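Local coordinates for D-psicose 3-epimerase (Agrobacterium tumefaciens, PDB 2HK0), which catalyses the reversible C3 epimerisation of ketohexoses such as D-psicose and D-fructose, probably with the help of a bound metal ion, at residues A[125-136]-A[167-178]. Numbering follows the deposited sequence.
Sequences GGALHSYWPIDY and LCIEVLNRFENH
Gly126 and Glu170 join the ends of two parallel strands: Glu170 N gives a nearly straight bond to Gly126 O (3.0 Å, 166°), while Gly126 N makes only a weak bond to Cys168 O. Beyond the strands the two loops stay together and exchange bonds through side chains and a water. The amide of Asn177, its CG anti to the backbone N (chi1 -169°), extends to the other loop. Its OD1 lies at the edge of the His129 ring and takes a long, weak bond from NE2 (3.4 Å), but its strongest partner is the backbone N-H of Val179, and Leu180 N also donates to it. His129 ND1, packed 3.6 Å from Ile169 CG2, is buried without a polar partner. A water accepts from Asn177 ND2 (3.0 Å) and donates to Tyr131 O and Glu176 O, so one molecule serves a carbonyl on each loop. Farther out, Tyr136 OH and His178 ND1 share a hydrogen bond of 3.1 Å; NE2 of the same imidazole is bonded to Asp145, which ties this pair to helix 142-162. That helix connects strands 123-126 and 166-170, completing a beta-alpha-beta unit of the xylose isomerase-like TIM barrel.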
loop_
_atom_site.group_PDB
_atom_site.type_symbol
_atom_site.label_atom_id
_atom_site.label_comp_id
_atom_site.label_asym_id
_atom_site.label_seq_id
_atom_site.Cartn_x
_atom_site.Cartn_y
_atom_site.Cartn_z
ATOM N N GLY A 125 -2.083 14.958 26.706
ATOM C CA GLY A 125 -1.110 14.159 25.976
ATOM C C GLY A 125 0.148 14.898 25.569
ATOM O O GLY A 125 0.229 16.123 25.668
ATOM N N GLY A 126 1.139 14.155 25.093
ATOM C CA GLY A 126 2.378 14.789 24.682
ATOM C C GLY A 126 3.574 14.051 25.248
ATOM O O GLY A 126 3.425 12.990 25.850
ATOM N N ALA A 127 4.761 14.612 25.068
ATOM C CA ALA A 127 5.981 13.979 25.563
ATOM C C ALA A 127 6.135 14.298 27.052
ATOM O O ALA A 127 7.133 14.893 27.466
ATOM C CB ALA A 127 7.172 14.498 24.765
ATOM N N LEU A 128 5.142 13.883 27.845
ATOM C CA LEU A 128 5.100 14.160 29.280
ATOM C C LEU A 128 6.299 13.642 30.046
ATOM O O LEU A 128 6.649 14.174 31.106
ATOM C CB LEU A 128 3.823 13.582 29.901
ATOM C CG LEU A 128 2.494 13.777 29.161
ATOM C CD1 LEU A 128 1.320 13.544 30.129
ATOM C CD2 LEU A 128 2.422 15.178 28.582
ATOM N N HIS A 129 6.922 12.607 29.503
ATOM C CA HIS A 129 8.083 11.968 30.106
ATOM C C HIS A 129 9.385 12.675 29.773
ATOM O O HIS A 129 10.451 12.276 30.239
ATOM C CB HIS A 129 8.201 10.558 29.553
ATOM C CG HIS A 129 8.414 10.530 28.069
ATOM N ND1 HIS A 129 7.480 11.017 27.177
ATOM C CD2 HIS A 129 9.467 10.113 27.322
ATOM C CE1 HIS A 129 7.951 10.903 25.946
ATOM N NE2 HIS A 129 9.153 10.357 26.007
ATOM N N SER A 130 9.306 13.715 28.957
ATOM C CA SER A 130 10.514 14.370 28.497
ATOM C C SER A 130 10.282 15.867 28.353
ATOM O O SER A 130 9.593 16.482 29.162
ATOM C CB SER A 130 10.879 13.737 27.146
ATOM O OG SER A 130 12.057 14.259 26.575
ATOM N N TYR A 131 10.879 16.450 27.324
ATOM C CA TYR A 131 10.709 17.861 27.051
ATOM C C TYR A 131 11.130 18.131 25.618
ATOM O O TYR A 131 11.578 17.231 24.902
ATOM C CB TYR A 131 11.559 18.711 27.990
ATOM C CG TYR A 131 13.047 18.585 27.752
ATOM C CD1 TYR A 131 13.765 17.512 28.270
ATOM C CD2 TYR A 131 13.737 19.549 27.011
ATOM C CE1 TYR A 131 15.146 17.401 28.062
ATOM C CE2 TYR A 131 15.112 19.447 26.795
ATOM C CZ TYR A 131 15.810 18.376 27.325
ATOM O OH TYR A 131 17.171 18.288 27.131
ATOM N N TRP A 132 10.959 19.382 25.213
ATOM C CA TRP A 132 11.333 19.850 23.891
ATOM C C TRP A 132 12.022 21.203 24.099
ATOM O O TRP A 132 11.624 21.972 24.974
ATOM C CB TRP A 132 10.097 20.045 23.027
ATOM C CG TRP A 132 10.433 20.726 21.770
ATOM C CD1 TRP A 132 10.875 20.149 20.618
ATOM C CD2 TRP A 132 10.426 22.136 21.541
ATOM N NE1 TRP A 132 11.148 21.116 19.680
ATOM C CE2 TRP A 132 10.880 22.346 20.222
ATOM C CE3 TRP A 132 10.081 23.245 22.325
ATOM C CZ2 TRP A 132 10.997 23.624 19.662
ATOM C CZ3 TRP A 132 10.196 24.520 21.771
ATOM C CH2 TRP A 132 10.651 24.697 20.449
ATOM N N PRO A 133 13.034 21.536 23.281
ATOM C CA PRO A 133 13.643 20.822 22.154
ATOM C C PRO A 133 14.381 19.517 22.471
ATOM O O PRO A 133 13.880 18.420 22.198
ATOM C CB PRO A 133 14.591 21.869 21.559
ATOM C CG PRO A 133 13.979 23.183 21.979
ATOM C CD PRO A 133 13.605 22.891 23.397
ATOM N N ILE A 134 15.580 19.679 23.025
ATOM C CA ILE A 134 16.516 18.616 23.404
ATOM C C ILE A 134 17.774 18.827 22.561
ATOM O O ILE A 134 17.767 18.618 21.350
ATOM C CB ILE A 134 15.983 17.170 23.160
ATOM C CG1 ILE A 134 14.920 16.800 24.206
ATOM C CG2 ILE A 134 17.131 16.171 23.284
ATOM C CD1 ILE A 134 14.394 15.383 24.077
ATOM N N ASP A 135 18.849 19.261 23.208
ATOM C CA ASP A 135 20.103 19.522 22.513
ATOM C C ASP A 135 20.814 18.222 22.180
ATOM O O ASP A 135 21.497 17.641 23.026
ATOM C CB ASP A 135 21.016 20.399 23.379
ATOM C CG ASP A 135 22.300 20.795 22.664
ATOM O OD1 ASP A 135 22.864 19.945 21.945
ATOM O OD2 ASP A 135 22.752 21.950 22.828
ATOM N N TYR A 136 20.657 17.767 20.944
ATOM C CA TYR A 136 21.305 16.536 20.526
ATOM C C TYR A 136 22.775 16.721 20.151
ATOM O O TYR A 136 23.422 15.788 19.678
ATOM C CB TYR A 136 20.525 15.882 19.377
ATOM C CG TYR A 136 19.300 15.142 19.869
ATOM C CD1 TYR A 136 19.418 14.131 20.814
ATOM C CD2 TYR A 136 18.023 15.485 19.434
ATOM C CE1 TYR A 136 18.305 13.483 21.323
ATOM C CE2 TYR A 136 16.894 14.833 19.941
ATOM C CZ TYR A 136 17.049 13.837 20.888
ATOM O OH TYR A 136 15.954 13.219 21.441
ATOM N N LEU A 167 -3.209 10.668 31.606
ATOM C CA LEU A 167 -1.956 11.194 31.075
ATOM C C LEU A 167 -1.555 10.264 29.924
ATOM O O LEU A 167 -1.327 9.065 30.132
ATOM C CB LEU A 167 -0.882 11.176 32.177
ATOM C CG LEU A 167 -1.265 11.985 33.431
ATOM C CD1 LEU A 167 -0.242 11.790 34.539
ATOM C CD2 LEU A 167 -1.378 13.464 33.047
ATOM N N CYS A 168 -1.477 10.803 28.711
ATOM C CA CYS A 168 -1.132 9.988 27.547
ATOM C C CYS A 168 0.271 10.305 27.049
ATOM O O CYS A 168 0.535 11.416 26.584
ATOM C CB CYS A 168 -2.167 10.215 26.447
ATOM S SG CYS A 168 -3.848 9.848 27.030
ATOM N N ILE A 169 1.154 9.314 27.162
ATOM C CA ILE A 169 2.566 9.414 26.791
ATOM C C ILE A 169 2.758 9.230 25.297
ATOM O O ILE A 169 2.560 8.132 24.768
ATOM C CB ILE A 169 3.385 8.337 27.532
ATOM C CG1 ILE A 169 3.000 8.347 29.019
ATOM C CG2 ILE A 169 4.890 8.575 27.336
ATOM C CD1 ILE A 169 3.221 9.681 29.721
ATOM N N GLU A 170 3.176 10.298 24.624
ATOM C CA GLU A 170 3.336 10.242 23.172
ATOM C C GLU A 170 4.644 9.637 22.706
ATOM O O GLU A 170 5.717 10.003 23.184
ATOM C CB GLU A 170 3.169 11.644 22.564
ATOM C CG GLU A 170 3.162 11.678 21.029
ATOM C CD GLU A 170 2.829 13.067 20.466
ATOM O OE1 GLU A 170 3.063 14.072 21.174
ATOM O OE2 GLU A 170 2.349 13.156 19.312
ATOM N N VAL A 171 4.535 8.696 21.769
ATOM C CA VAL A 171 5.693 8.019 21.183
ATOM C C VAL A 171 6.105 8.919 20.019
ATOM O O VAL A 171 5.277 9.246 19.171
ATOM C CB VAL A 171 5.293 6.601 20.685
ATOM C CG1 VAL A 171 6.449 5.941 19.934
ATOM C CG2 VAL A 171 4.897 5.735 21.891
ATOM N N LEU A 172 7.370 9.333 19.991
ATOM C CA LEU A 172 7.863 10.245 18.944
ATOM C C LEU A 172 8.980 9.680 18.064
ATOM O O LEU A 172 9.616 8.687 18.414
ATOM C CB LEU A 172 8.373 11.533 19.594
ATOM C CG LEU A 172 7.382 12.348 20.416
ATOM C CD1 LEU A 172 8.148 13.428 21.196
ATOM C CD2 LEU A 172 6.352 12.978 19.499
ATOM N N ASN A 173 9.233 10.328 16.927
ATOM C CA ASN A 173 10.287 9.867 16.026
ATOM C C ASN A 173 11.673 10.226 16.574
ATOM O O ASN A 173 11.811 11.126 17.397
ATOM C CB ASN A 173 10.090 10.462 14.628
ATOM C CG ASN A 173 10.414 11.945 14.570
ATOM O OD1 ASN A 173 11.583 12.345 14.660
ATOM N ND2 ASN A 173 9.383 12.766 14.423
ATOM N N ARG A 174 12.693 9.519 16.106
ATOM C CA ARG A 174 14.067 9.711 16.563
ATOM C C ARG A 174 14.586 11.156 16.602
ATOM O O ARG A 174 15.451 11.482 17.409
ATOM C CB ARG A 174 15.010 8.882 15.687
ATOM C CG ARG A 174 15.084 9.379 14.251
ATOM C CD ARG A 174 15.840 8.370 13.384
ATOM N NE ARG A 174 15.155 7.076 13.388
ATOM C CZ ARG A 174 15.707 5.950 12.968
ATOM N NH1 ARG A 174 16.952 5.962 12.503
ATOM N NH2 ARG A 174 15.028 4.815 13.042
ATOM N N PHE A 175 14.089 12.013 15.720
ATOM C CA PHE A 175 14.559 13.401 15.695
ATOM C C PHE A 175 14.016 14.267 16.838
ATOM O O PHE A 175 14.572 15.325 17.121
ATOM C CB PHE A 175 14.197 14.044 14.349
ATOM C CG PHE A 175 14.797 13.334 13.162
ATOM C CD1 PHE A 175 16.136 13.523 12.823
ATOM C CD2 PHE A 175 14.024 12.466 12.392
ATOM C CE1 PHE A 175 16.701 12.855 11.721
ATOM C CE2 PHE A 175 14.571 11.800 11.300
ATOM C CZ PHE A 175 15.914 11.990 10.957
ATOM N N GLU A 176 12.958 13.803 17.508
ATOM C CA GLU A 176 12.324 14.580 18.572
ATOM C C GLU A 176 12.410 13.959 19.966
ATOM O O GLU A 176 12.182 14.634 20.965
ATOM C CB GLU A 176 10.852 14.858 18.180
ATOM C CG GLU A 176 10.752 15.612 16.846
ATOM C CD GLU A 176 9.326 15.893 16.385
ATOM O OE1 GLU A 176 8.545 16.466 17.165
ATOM O OE2 GLU A 176 8.988 15.545 15.233
ATOM N N ASN A 177 12.710 12.670 20.053
ATOM C CA ASN A 177 12.860 12.041 21.363
ATOM C C ASN A 177 13.767 10.838 21.193
ATOM O O ASN A 177 13.820 10.230 20.115
ATOM C CB ASN A 177 11.512 11.622 21.967
ATOM C CG ASN A 177 11.631 11.221 23.441
ATOM O OD1 ASN A 177 11.712 10.047 23.772
ATOM N ND2 ASN A 177 11.653 12.217 24.331
ATOM N N HIS A 178 14.492 10.504 22.256
ATOM C CA HIS A 178 15.433 9.400 22.201
ATOM C C HIS A 178 15.082 8.282 23.149
ATOM O O HIS A 178 15.838 7.319 23.252
ATOM C CB HIS A 178 16.815 9.904 22.572
ATOM C CG HIS A 178 16.850 10.569 23.910
ATOM N ND1 HIS A 178 16.287 11.806 24.134
ATOM C CD2 HIS A 178 17.341 10.156 25.102
ATOM C CE1 HIS A 178 16.430 12.129 25.408
ATOM N NE2 HIS A 178 17.069 11.145 26.018
HETATM O O HOH W 1 10.941 14.922 23.193
#